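LacI family sugar-binding transcriptional regulator (Enterococcus faecalis V583, PDB 4RK0) binds ribose between the two lobes of a periplasmic-binding-protein-like core and probably acts as a DNA-binding transcriptional repressor. Local coordinates at residues S209-D214 / T227-P232. Numbering follows the deposited sequence.
With RIB (alpha-D-ribofuranose), chain E.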
ATOM      1  N   SER A 209      16.368  14.506  15.148  1.00 37.78           N
ATOM      2  CA  SER A 209      16.532  13.070  15.101  1.00 32.11           C
ATOM      3  C   SER A 209      15.138  12.521  15.156  1.00 26.38           C
ATOM      4  O   SER A 209      14.332  12.951  16.000  1.00 30.12           O
ATOM      5  CB  SER A 209      17.355  12.580  16.315  1.00 32.77           C
ATOM      6  OG  SER A 209      18.742  12.798  16.143  1.00 31.84           O
ATOM      7  N   ILE A 210      14.841  11.594  14.245  1.00 29.73           N
ATOM      8  CA  ILE A 210      13.560  10.944  14.195  1.00 30.37           C
ATOM      9  C   ILE A 210      13.695   9.433  14.172  1.00 30.90           C
ATOM     10  O   ILE A 210      14.469   8.879  13.401  1.00 28.29           O
ATOM     11  CB  ILE A 210      12.780  11.348  12.917  1.00 28.01           C
ATOM     12  CG1 ILE A 210      12.638  12.881  12.887  1.00 32.33           C
ATOM     13  CG2 ILE A 210      11.433  10.638  12.848  1.00 25.13           C
ATOM     14  CD1 ILE A 210      11.927  13.453  11.680  1.00 53.06           C
ATOM     15  N   ILE A 211      12.852   8.789  14.976  1.00 24.02           N
ATOM     16  CA  ILE A 211      12.682   7.336  14.953  1.00 25.62           C
ATOM     17  C   ILE A 211      11.204   7.016  14.749  1.00 25.81           C
ATOM     18  O   ILE A 211      10.316   7.590  15.430  1.00 25.91           O
ATOM     19  CB  ILE A 211      13.193   6.638  16.252  1.00 30.86           C
ATOM     20  CG1 ILE A 211      12.984   5.116  16.179  1.00 25.07           C
ATOM     21  CG2 ILE A 211      12.506   7.188  17.491  1.00 30.34           C
ATOM     22  CD1 ILE A 211      13.886   4.354  17.138  1.00 27.96           C
ATOM     23  N   GLY A 212      10.962   6.100  13.815  1.00 22.94           N
ATOM     24  CA  GLY A 212       9.665   5.651  13.439  1.00 21.04           C
ATOM     25  C   GLY A 212       9.218   4.359  14.094  1.00 22.07           C
ATOM     26  O   GLY A 212       9.827   3.892  15.040  1.00 28.68           O
ATOM     27  N   TYR A 213       8.147   3.773  13.555  1.00 24.48           N
ATOM     28  CA  TYR A 213       7.688   2.480  13.971  1.00 26.77           C
ATOM     29  C   TYR A 213       7.001   1.706  12.824  1.00 23.34           C
ATOM     30  O   TYR A 213       6.074   2.208  12.176  1.00 28.10           O
ATOM     31  CB  TYR A 213       6.753   2.648  15.162  1.00 21.12           C
ATOM     32  CG  TYR A 213       6.701   1.451  16.094  1.00 18.23           C
ATOM     33  CD1 TYR A 213       6.024   0.283  15.733  1.00 21.36           C
ATOM     34  CD2 TYR A 213       7.292   1.493  17.350  1.00 26.22           C
ATOM     35  CE1 TYR A 213       5.980  -0.818  16.589  1.00 22.05           C
ATOM     36  CE2 TYR A 213       7.197   0.407  18.223  1.00 22.69           C
ATOM     37  CZ  TYR A 213       6.552  -0.750  17.817  1.00 30.75           C
ATOM     38  OH  TYR A 213       6.488  -1.865  18.648  1.00 31.39           O
ATOM     39  N   ASP A 214       7.492   0.497  12.590  1.00 20.25           N
ATOM     40  CA  ASP A 214       6.924  -0.550  11.707  1.00 20.00           C
ATOM     41  C   ASP A 214       7.987  -1.208  10.832  1.00 26.59           C
ATOM     42  O   ASP A 214       7.954  -2.413  10.599  1.00 21.95           O
ATOM     43  CB  ASP A 214       5.823  -0.095  10.758  1.00 22.80           C
ATOM     44  CG  ASP A 214       4.479   0.200  11.443  1.00 23.31           C
ATOM     45  OD1 ASP A 214       4.237  -0.272  12.578  1.00 25.40           O
ATOM     46  OD2 ASP A 214       3.616   0.825  10.765  1.00 27.00           O
ATOM     47  N   THR A 227      15.341   5.273  10.688  1.00 29.18           N
ATOM     48  CA  THR A 227      15.575   4.440  11.850  1.00 22.89           C
ATOM     49  C   THR A 227      14.224   4.184  12.428  1.00 27.64           C
ATOM     50  O   THR A 227      13.416   5.125  12.574  1.00 24.44           O
ATOM     51  CB  THR A 227      16.482   5.171  12.856  1.00 25.57           C
ATOM     52  OG1 THR A 227      17.796   5.311  12.303  1.00 27.77           O
ATOM     53  CG2 THR A 227      16.582   4.406  14.201  1.00 26.11           C
ATOM     54  N   THR A 228      13.960   2.929  12.772  1.00 22.62           N
ATOM     55  CA  THR A 228      12.606   2.526  13.109  1.00 19.38           C
ATOM     56  C   THR A 228      12.583   1.241  13.934  1.00 26.39           C
ATOM     57  O   THR A 228      13.602   0.595  14.116  1.00 31.42           O
ATOM     58  CB  THR A 228      11.800   2.317  11.803  1.00 24.04           C
ATOM     59  OG1 THR A 228      10.432   2.215  12.138  1.00 24.17           O
ATOM     60  CG2 THR A 228      12.262   1.089  11.018  1.00 25.15           C
ATOM     61  N   ILE A 229      11.424   0.918  14.472  1.00 28.68           N
ATOM     62  CA  ILE A 229      11.199  -0.351  15.156  1.00 18.30           C
ATOM     63  C   ILE A 229      10.505  -1.273  14.217  1.00 22.27           C
ATOM     64  O   ILE A 229       9.437  -0.935  13.722  1.00 26.82           O
ATOM     65  CB  ILE A 229      10.299  -0.153  16.393  1.00 24.12           C
ATOM     66  CG1 ILE A 229      10.952   0.775  17.392  1.00 22.75           C
ATOM     67  CG2 ILE A 229      10.010  -1.515  17.041  1.00 36.54           C
ATOM     68  CD1 ILE A 229      12.397   0.502  17.731  1.00 29.47           C
ATOM     69  N   ALA A 230      11.097  -2.435  13.946  1.00 23.18           N
ATOM     70  CA  ALA A 230      10.525  -3.352  12.996  1.00 24.21           C
ATOM     71  C   ALA A 230       9.502  -4.297  13.632  1.00 26.61           C
ATOM     72  O   ALA A 230       9.805  -4.994  14.588  1.00 28.56           O
ATOM     73  CB  ALA A 230      11.610  -4.201  12.314  1.00 28.48           C
ATOM     74  N   GLN A 231       8.310  -4.315  13.058  1.00 24.79           N
ATOM     75  CA  GLN A 231       7.305  -5.349  13.329  1.00 33.01           C
ATOM     76  C   GLN A 231       7.377  -6.405  12.247  1.00 32.23           C
ATOM     77  O   GLN A 231       7.513  -6.060  11.095  1.00 28.77           O
ATOM     78  CB  GLN A 231       5.883  -4.783  13.271  1.00 27.87           C
ATOM     79  CG  GLN A 231       5.549  -3.763  14.353  1.00 24.26           C
ATOM     80  CD  GLN A 231       4.058  -3.614  14.500  1.00 28.52           C
ATOM     81  OE1 GLN A 231       3.367  -4.573  14.879  1.00 31.74           O
ATOM     82  NE2 GLN A 231       3.531  -2.439  14.152  1.00 26.35           N
ATOM     83  N   PRO A 232       7.223  -7.691  12.615  1.00 26.90           N
ATOM     84  CA  PRO A 232       7.274  -8.784  11.658  1.00 31.65           C
ATOM     85  C   PRO A 232       5.925  -9.022  11.032  1.00 30.64           C
ATOM     86  O   PRO A 232       5.262 -10.014  11.339  1.00 33.42           O
ATOM     87  CB  PRO A 232       7.739  -9.977  12.517  1.00 35.34           C
ATOM     88  CG  PRO A 232       7.218  -9.674  13.891  1.00 32.33           C
ATOM     89  CD  PRO A 232       7.291  -8.166  14.014  1.00 34.36           C
TER
HETATM   90  O5  RIB E 401       1.452   1.650  10.897  1.00 29.42           O
HETATM   91  C5  RIB E 401       0.089   1.314  11.108  1.00 42.42           C
HETATM   92  C4  RIB E 401      -0.042   1.143  12.559  1.00 60.23           C
HETATM   93  O4  RIB E 401      -1.404   0.930  13.010  1.00 31.87           O
HETATM   94  C3  RIB E 401       0.887  -0.049  12.678  1.00 24.60           C
HETATM   95  O3  RIB E 401       1.929   0.450  13.519  1.00 23.42           O
HETATM   96  C2  RIB E 401      -0.075  -1.111  13.216  1.00 23.02           C
HETATM   97  O2  RIB E 401       0.466  -1.798  14.317  1.00 22.43           O
HETATM   98  C1  RIB E 401      -1.440  -0.437  13.445  1.00 43.37           C
HETATM   99  O1  RIB E 401      -1.947  -0.674  14.746  1.00 33.90           O
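D214 sets CG anti to its carbonyl carbon (chi1 -73°) and Q231 does the same (chi1 -66°), so that the two side chains run alongside each other toward the sugar, with the planes of carboxylate and amide 48° apart. Q231 NE2 meets D214 OD1 at 2.8 Å, on the anti side and tilted out of the carboxylate plane. The same NE2 gives a nearly straight bond to ribose O2 at 3.1 Å, while OD1 accepts from ribose O3 at 2.6 Å; OD2 lies 2.3 Å from ribose O5, too short for a normal hydrogen bond, so the exact distance is doubtful. Beyond the pair, T107 holds Q231 OE1, fixing the amide's rotation. Beside the pocket, I229 sets CB over one face of the Y213 ring, 3.8 Å from its centroid, a CH-pi contact; Q231 CG comes in obliquely at CE1. R143, which also hydrogen-bonds ribose, makes a cation-pi contact with Y213. The backbones run roughly parallel: G212 N bonds T227 O at 2.9 Å, and D214 takes I229 O on its N while its O receives Q231 N. T228 OG1, bonded to D187, lies against the G212-Y213 peptide. Together the segments carry D214 and Q231 to the interlobe sugar pocket typical of LacI-family regulators.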